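Local coordinates for protein glutathione transferase (Lolium rigidum, PDB 6ZB6) that probably conjugates glutathione to electrophilic xenobiotics such as herbicides, as a phi class plant transferase, and binds S-(p-nitrobenzyl)glutathione, at residues Val194-Trp197 with Trp198-Met202; Ile71-Tyr74 with Val75-Tyr79. One frame throughout, in Å; residues are numbered along the deposited sequence.

Contact 1. Residues Val194-Trp197 with Trp198-Met202; sequences VKAW and WERIM
Val194 O accepts the N-H of Trp198 at 2.9 Å (N to O), with an N-H...O angle of 167°, the straightest of four i to i+4 backbone bonds. On this frame Trp197 and Ile201 lie side by side. CD1 of Ile201 sits over one face of the indole, 3.9 Å from the centroid of the six-membered ring and 27° off its normal, a CH-pi contact; its nearest ring atom is Trp197 CE2 at 3.5 Å. The indole reaches this place because CG of Trp197 is anti to the backbone N (chi1 163°), while its NE1 is hydrogen-bonded to Asp169. The guanidinium of Arg200 folds back along the helix toward its preceding turn: a bend at chi3 lays one face over Ala196 O and Trp197 CA. NH2 bonds to Glu158 O, and Tyr159 adds a cation-pi partner. The side chains of Lys195 and Glu199 lie side by side, but NZ and OE2 stay 4.9 Å apart, so any attraction is probably diffuse. The chemistry thus divides the helix: buried aromatic and aliphatic groups pack on one side, with polar ends tied to neighbouring segments, and two opposite charges, not in contact, lie on the more exposed side.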
ATOM      1  N   VAL A 194       5.379   8.950 -14.561  1.00 21.20           N
ATOM      2  CA  VAL A 194       4.850   7.990 -13.597  1.00 24.99           C
ATOM      3  C   VAL A 194       5.872   6.898 -13.319  1.00 25.00           C
ATOM      4  O   VAL A 194       6.106   6.528 -12.167  1.00 20.16           O
ATOM      5  CB  VAL A 194       3.516   7.392 -14.087  1.00 23.14           C
ATOM      6  CG1 VAL A 194       2.955   6.423 -13.037  1.00 20.38           C
ATOM      7  CG2 VAL A 194       2.509   8.498 -14.363  1.00 20.64           C
ATOM      8  N   LYS A 195       6.504   6.355 -14.372  1.00 17.81           N
ATOM      9  CA  LYS A 195       7.469   5.291 -14.132  1.00 16.87           C
ATOM     10  C   LYS A 195       8.633   5.783 -13.288  1.00 19.09           C
ATOM     11  O   LYS A 195       9.146   5.046 -12.441  1.00 25.55           O
ATOM     12  CB  LYS A 195       8.010   4.727 -15.452  1.00 20.94           C
ATOM     13  CG  LYS A 195       9.046   3.631 -15.218  1.00 28.79           C
ATOM     14  CD  LYS A 195       8.442   2.240 -15.247  1.00 42.34           C
ATOM     15  CE  LYS A 195       9.518   1.161 -15.472  1.00 41.52           C
ATOM     16  NZ  LYS A 195       9.517   0.615 -16.871  1.00 42.01           N
ATOM     17  N   ALA A 196       9.078   7.022 -13.513  1.00 17.71           N
ATOM     18  CA  ALA A 196      10.215   7.537 -12.747  1.00 19.17           C
ATOM     19  C   ALA A 196       9.842   7.739 -11.285  1.00 23.03           C
ATOM     20  O   ALA A 196      10.659   7.508 -10.384  1.00 23.59           O
ATOM     21  CB  ALA A 196      10.689   8.860 -13.337  1.00 23.09           C
ATOM     22  N   TRP A 197       8.636   8.247 -11.052  1.00 23.45           N
ATOM     23  CA  TRP A 197       8.087   8.339  -9.702  1.00 21.03           C
ATOM     24  C   TRP A 197       8.058   6.972  -9.035  1.00 21.98           C
ATOM     25  O   TRP A 197       8.509   6.808  -7.892  1.00 26.30           O
ATOM     26  CB  TRP A 197       6.691   8.949  -9.807  1.00 16.60           C
ATOM     27  CG  TRP A 197       5.769   8.803  -8.630  1.00 16.44           C
ATOM     28  CD1 TRP A 197       5.773   9.561  -7.492  1.00 20.45           C
ATOM     29  CD2 TRP A 197       4.658   7.917  -8.519  1.00 17.31           C
ATOM     30  NE1 TRP A 197       4.755   9.173  -6.664  1.00 20.37           N
ATOM     31  CE2 TRP A 197       4.042   8.174  -7.270  1.00 21.66           C
ATOM     32  CE3 TRP A 197       4.115   6.926  -9.350  1.00 19.81           C
ATOM     33  CZ2 TRP A 197       2.929   7.463  -6.822  1.00 28.24           C
ATOM     34  CZ3 TRP A 197       3.007   6.225  -8.910  1.00 22.40           C
ATOM     35  CH2 TRP A 197       2.417   6.506  -7.647  1.00 18.66           C
ATOM     36  N   TRP A 198       7.533   5.969  -9.745  1.00 19.57           N
ATOM     37  CA  TRP A 198       7.501   4.616  -9.201  1.00 20.12           C
ATOM     38  C   TRP A 198       8.896   4.134  -8.831  1.00 27.34           C
ATOM     39  O   TRP A 198       9.090   3.540  -7.761  1.00 24.29           O
ATOM     40  CB  TRP A 198       6.835   3.655 -10.196  1.00 19.69           C
ATOM     41  CG  TRP A 198       6.797   2.231  -9.690  1.00 20.86           C
ATOM     42  CD1 TRP A 198       7.422   1.153 -10.241  1.00 27.16           C
ATOM     43  CD2 TRP A 198       6.128   1.751  -8.514  1.00 19.55           C
ATOM     44  NE1 TRP A 198       7.172   0.026  -9.493  1.00 27.87           N
ATOM     45  CE2 TRP A 198       6.379   0.368  -8.425  1.00 25.17           C
ATOM     46  CE3 TRP A 198       5.336   2.358  -7.530  1.00 23.24           C
ATOM     47  CZ2 TRP A 198       5.870  -0.425  -7.388  1.00 26.36           C
ATOM     48  CZ3 TRP A 198       4.818   1.562  -6.495  1.00 21.61           C
ATOM     49  CH2 TRP A 198       5.095   0.198  -6.429  1.00 21.92           C
ATOM     50  N   GLU A 199       9.894   4.389  -9.697  1.00 24.26           N
ATOM     51  CA  GLU A 199      11.245   3.937  -9.398  1.00 25.69           C
ATOM     52  C   GLU A 199      11.834   4.662  -8.201  1.00 24.76           C
ATOM     53  O   GLU A 199      12.598   4.065  -7.436  1.00 27.81           O
ATOM     54  CB  GLU A 199      12.146   4.118 -10.621  1.00 27.72           C
ATOM     55  CG  GLU A 199      11.683   3.295 -11.788  1.00 31.64           C
ATOM     56  CD  GLU A 199      12.074   1.831 -11.703  1.00 55.68           C
ATOM     57  OE1 GLU A 199      12.389   1.337 -10.597  1.00 63.01           O
ATOM     58  OE2 GLU A 199      12.092   1.173 -12.768  1.00 67.92           O
ATOM     59  N   ARG A 200      11.493   5.936  -8.015  1.00 25.77           N
ATOM     60  CA  ARG A 200      11.922   6.627  -6.807  1.00 29.78           C
ATOM     61  C   ARG A 200      11.333   5.958  -5.570  1.00 27.22           C
ATOM     62  O   ARG A 200      12.040   5.748  -4.581  1.00 26.76           O
ATOM     63  CB  ARG A 200      11.529   8.104  -6.867  1.00 31.77           C
ATOM     64  CG  ARG A 200      12.419   8.954  -7.768  1.00 41.96           C
ATOM     65  CD  ARG A 200      12.195  10.443  -7.522  1.00 42.44           C
ATOM     66  NE  ARG A 200      10.917  10.895  -8.062  1.00 37.90           N
ATOM     67  CZ  ARG A 200      10.700  11.181  -9.345  1.00 38.80           C
ATOM     68  NH1 ARG A 200      11.682  11.077 -10.233  1.00 31.94           N
ATOM     69  NH2 ARG A 200       9.499  11.576  -9.741  1.00 35.87           N
ATOM     70  N   ILE A 201      10.055   5.577  -5.628  1.00 26.75           N
ATOM     71  CA  ILE A 201       9.432   4.865  -4.509  1.00 26.33           C
ATOM     72  C   ILE A 201      10.150   3.545  -4.250  1.00 27.43           C
ATOM     73  O   ILE A 201      10.478   3.206  -3.103  1.00 22.65           O
ATOM     74  CB  ILE A 201       7.932   4.645  -4.782  1.00 27.83           C
ATOM     75  CG1 ILE A 201       7.176   5.974  -4.716  1.00 27.17           C
ATOM     76  CG2 ILE A 201       7.336   3.614  -3.804  1.00 26.66           C
ATOM     77  CD1 ILE A 201       5.733   5.863  -5.175  1.00 28.53           C
ATOM     78  N   MET A 202      10.414   2.782  -5.313  1.00 26.12           N
ATOM     79  CA  MET A 202      11.051   1.475  -5.173  1.00 26.76           C
ATOM     80  C   MET A 202      12.499   1.579  -4.720  1.00 28.48           C
ATOM     81  O   MET A 202      13.065   0.588  -4.245  1.00 30.01           O
ATOM     82  CB  MET A 202      10.981   0.704  -6.498  1.00 24.74           C
ATOM     83  CG  MET A 202       9.585   0.152  -6.837  1.00 25.89           C
ATOM     84  SD  MET A 202       8.815  -0.866  -5.530  1.00 31.80           S
ATOM     85  CE  MET A 202       9.986  -2.213  -5.431  1.00 33.58           C
TER

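Contact 2. Residues Ile71-Tyr74 with Val75-Tyr79; sequences ISKY and VLRKY
The guanidinium of Arg77 has Lys73 CB above one face, 4.0 Å from the plane and offset toward its rim, and the phenol ring of Tyr74 carries Lys78 CB over one of its own faces. Lys73 CD lies above the same face of the guanidinium, 3.8 Å from Arg77 NH2, so the aliphatic part of the lysine runs over the flat cation as the two chains point the same way. The charged ends, Lys73 NZ and Arg77 NH2, remain 4.8 Å apart; this like-charge pair is probably eased by Glu89, which forms a salt bridge with NH2. Tyr74 and Lys78 meet at a slant: Lys78 CD lies 3.9 Å from Tyr74 OH and 4.0 Å from CE2, brought there by an extended lysine whose CG is anti to the backbone N (chi1 -178°). Both polar ends then converge on Asp60 OD2, hydrogen-bonded by Tyr74 OH and salt-bridged by Lys78 NZ, while NZ also donates to Tyr79 OH at 3.0 Å. Beneath the side chains, the i to i+4 bonds are regular, Lys78 N to Tyr74 O being 2.9 Å with an angle of 165°. Tyr79 is the first residue to leave helical geometry. Ile71, Ser72 and Val75 pack on helix 13-24, and Ile71 and Tyr74 on strand 63-66, an outermost strand of the sheet, all within the thioredoxin-like domain; Ser72, Lys73 and Leu76 meet Phe167 of helix 167-170, which belongs to the C-terminal domain.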
ATOM      1  N   ILE A  71      -4.062   2.858  11.163  1.00 16.02           N
ATOM      2  CA  ILE A  71      -2.874   2.348  11.843  1.00 20.79           C
ATOM      3  C   ILE A  71      -1.635   3.116  11.402  1.00 22.28           C
ATOM      4  O   ILE A  71      -0.798   3.505  12.226  1.00 15.79           O
ATOM      5  CB  ILE A  71      -2.705   0.841  11.583  1.00 22.09           C
ATOM      6  CG1 ILE A  71      -3.897   0.029  12.113  1.00 21.37           C
ATOM      7  CG2 ILE A  71      -1.391   0.365  12.199  1.00 19.08           C
ATOM      8  CD1 ILE A  71      -3.979  -1.387  11.491  1.00 18.47           C
ATOM      9  N   SER A  72      -1.486   3.326  10.084  1.00 22.16           N
ATOM     10  CA  SER A  72      -0.270   3.939   9.572  1.00 22.74           C
ATOM     11  C   SER A  72      -0.103   5.364  10.079  1.00 20.92           C
ATOM     12  O   SER A  72       1.007   5.771  10.438  1.00 20.95           O
ATOM     13  CB  SER A  72      -0.271   3.924   8.039  1.00 20.05           C
ATOM     14  OG  SER A  72      -0.259   2.595   7.545  1.00 16.94           O
ATOM     15  N   LYS A  73      -1.186   6.148  10.093  1.00 22.31           N
ATOM     16  CA  LYS A  73      -1.066   7.515  10.592  1.00 22.89           C
ATOM     17  C   LYS A  73      -0.743   7.532  12.082  1.00 19.46           C
ATOM     18  O   LYS A  73       0.018   8.392  12.546  1.00 22.09           O
ATOM     19  CB  LYS A  73      -2.341   8.310  10.289  1.00 24.04           C
ATOM     20  CG  LYS A  73      -2.468   8.642   8.798  1.00 20.58           C
ATOM     21  CD  LYS A  73      -3.586   9.648   8.520  1.00 21.17           C
ATOM     22  CE  LYS A  73      -4.951   8.972   8.661  1.00 24.75           C
ATOM     23  NZ  LYS A  73      -6.083   9.795   8.121  1.00 26.81           N
ATOM     24  N   TYR A  74      -1.290   6.584  12.847  1.00 19.75           N
ATOM     25  CA  TYR A  74      -0.933   6.506  14.263  1.00 15.96           C
ATOM     26  C   TYR A  74       0.559   6.236  14.430  1.00 22.63           C
ATOM     27  O   TYR A  74       1.220   6.833  15.287  1.00 19.52           O
ATOM     28  CB  TYR A  74      -1.750   5.413  14.950  1.00 21.34           C
ATOM     29  CG  TYR A  74      -1.312   5.133  16.371  1.00 22.84           C
ATOM     30  CD1 TYR A  74      -1.809   5.895  17.430  1.00 22.67           C
ATOM     31  CD2 TYR A  74      -0.402   4.119  16.659  1.00 23.05           C
ATOM     32  CE1 TYR A  74      -1.411   5.652  18.727  1.00 20.94           C
ATOM     33  CE2 TYR A  74       0.004   3.868  17.966  1.00 20.67           C
ATOM     34  CZ  TYR A  74      -0.514   4.633  18.992  1.00 26.47           C
ATOM     35  OH  TYR A  74      -0.125   4.394  20.287  1.00 27.97           O
ATOM     36  N   VAL A  75       1.104   5.329  13.619  1.00 20.81           N
ATOM     37  CA  VAL A  75       2.540   5.050  13.665  1.00 20.97           C
ATOM     38  C   VAL A  75       3.343   6.307  13.350  1.00 15.46           C
ATOM     39  O   VAL A  75       4.300   6.652  14.059  1.00 23.47           O
ATOM     40  CB  VAL A  75       2.890   3.906  12.695  1.00 19.46           C
ATOM     41  CG1 VAL A  75       4.386   3.917  12.391  1.00 22.78           C
ATOM     42  CG2 VAL A  75       2.456   2.576  13.282  1.00 22.73           C
ATOM     43  N   LEU A  76       2.972   7.005  12.276  1.00 18.17           N
ATOM     44  CA  LEU A  76       3.729   8.183  11.857  1.00 19.45           C
ATOM     45  C   LEU A  76       3.710   9.271  12.921  1.00 29.39           C
ATOM     46  O   LEU A  76       4.716   9.965  13.130  1.00 24.96           O
ATOM     47  CB  LEU A  76       3.167   8.714  10.545  1.00 24.42           C
ATOM     48  CG  LEU A  76       3.403   7.752   9.369  1.00 23.98           C
ATOM     49  CD1 LEU A  76       2.689   8.257   8.136  1.00 20.99           C
ATOM     50  CD2 LEU A  76       4.892   7.537   9.120  1.00 26.29           C
ATOM     51  N   ARG A  77       2.573   9.435  13.605  1.00 23.80           N
ATOM     52  CA  ARG A  77       2.480  10.455  14.642  1.00 23.62           C
ATOM     53  C   ARG A  77       3.209  10.032  15.906  1.00 25.60           C
ATOM     54  O   ARG A  77       3.957  10.828  16.491  1.00 28.50           O
ATOM     55  CB  ARG A  77       1.010  10.756  14.944  1.00 28.26           C
ATOM     56  CG  ARG A  77       0.297  11.495  13.827  1.00 25.01           C
ATOM     57  CD  ARG A  77      -1.217  11.462  14.021  1.00 24.80           C
ATOM     58  NE  ARG A  77      -1.880  12.027  12.852  1.00 28.47           N
ATOM     59  CZ  ARG A  77      -3.096  11.690  12.433  1.00 29.67           C
ATOM     60  NH1 ARG A  77      -3.810  10.795  13.106  1.00 23.02           N
ATOM     61  NH2 ARG A  77      -3.600  12.261  11.342  1.00 27.98           N
ATOM     62  N   LYS A  78       3.014   8.786  16.335  1.00 26.58           N
ATOM     63  CA  LYS A  78       3.667   8.318  17.555  1.00 26.77           C
ATOM     64  C   LYS A  78       5.179   8.439  17.449  1.00 31.13           C
ATOM     65  O   LYS A  78       5.841   8.932  18.369  1.00 28.80           O
ATOM     66  CB  LYS A  78       3.269   6.870  17.848  1.00 29.37           C
ATOM     67  CG  LYS A  78       3.876   6.328  19.147  1.00 33.20           C
ATOM     68  CD  LYS A  78       3.634   4.843  19.301  1.00 37.13           C
ATOM     69  CE  LYS A  78       4.100   4.364  20.662  1.00 43.30           C
ATOM     70  NZ  LYS A  78       4.408   2.923  20.620  1.00 48.25           N
ATOM     71  N   TYR A  79       5.748   8.023  16.315  1.00 23.90           N
ATOM     72  CA  TYR A  79       7.194   7.984  16.159  1.00 29.33           C
ATOM     73  C   TYR A  79       7.742   9.194  15.420  1.00 33.16           C
ATOM     74  O   TYR A  79       8.867   9.136  14.924  1.00 42.33           O
ATOM     75  CB  TYR A  79       7.611   6.694  15.449  1.00 25.68           C
ATOM     76  CG  TYR A  79       7.270   5.467  16.258  1.00 28.67           C
ATOM     77  CD1 TYR A  79       8.046   5.092  17.348  1.00 32.75           C
ATOM     78  CD2 TYR A  79       6.162   4.695  15.944  1.00 25.14           C
ATOM     79  CE1 TYR A  79       7.728   3.971  18.095  1.00 38.99           C
ATOM     80  CE2 TYR A  79       5.838   3.577  16.679  1.00 33.39           C
ATOM     81  CZ  TYR A  79       6.620   3.218  17.751  1.00 42.07           C
ATOM     82  OH  TYR A  79       6.280   2.103  18.481  1.00 47.26           O
TER

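Contact 2 comes first along the chain, on helix 68-78 of the N-terminal thioredoxin-like domain, and contact 1 follows on helix 192-202 of the helical C-terminal domain. Their centres are 24 Å apart and their nearest atoms about 14 Å, and they share no helix or strand. One is packed beside the four-stranded sheet, the other among the helices of the second domain. Helix 167-170 of the C-terminal domain meets both: Phe167 touches residues of contact 2, and Asp169 OD1 accepts a hydrogen bond from Trp197 NE1 of contact 1, so this short helix joins the two domains near their interface. Contact 2 is the one beside the bound conjugate, the Ile71 side chain lying about 6 Å away.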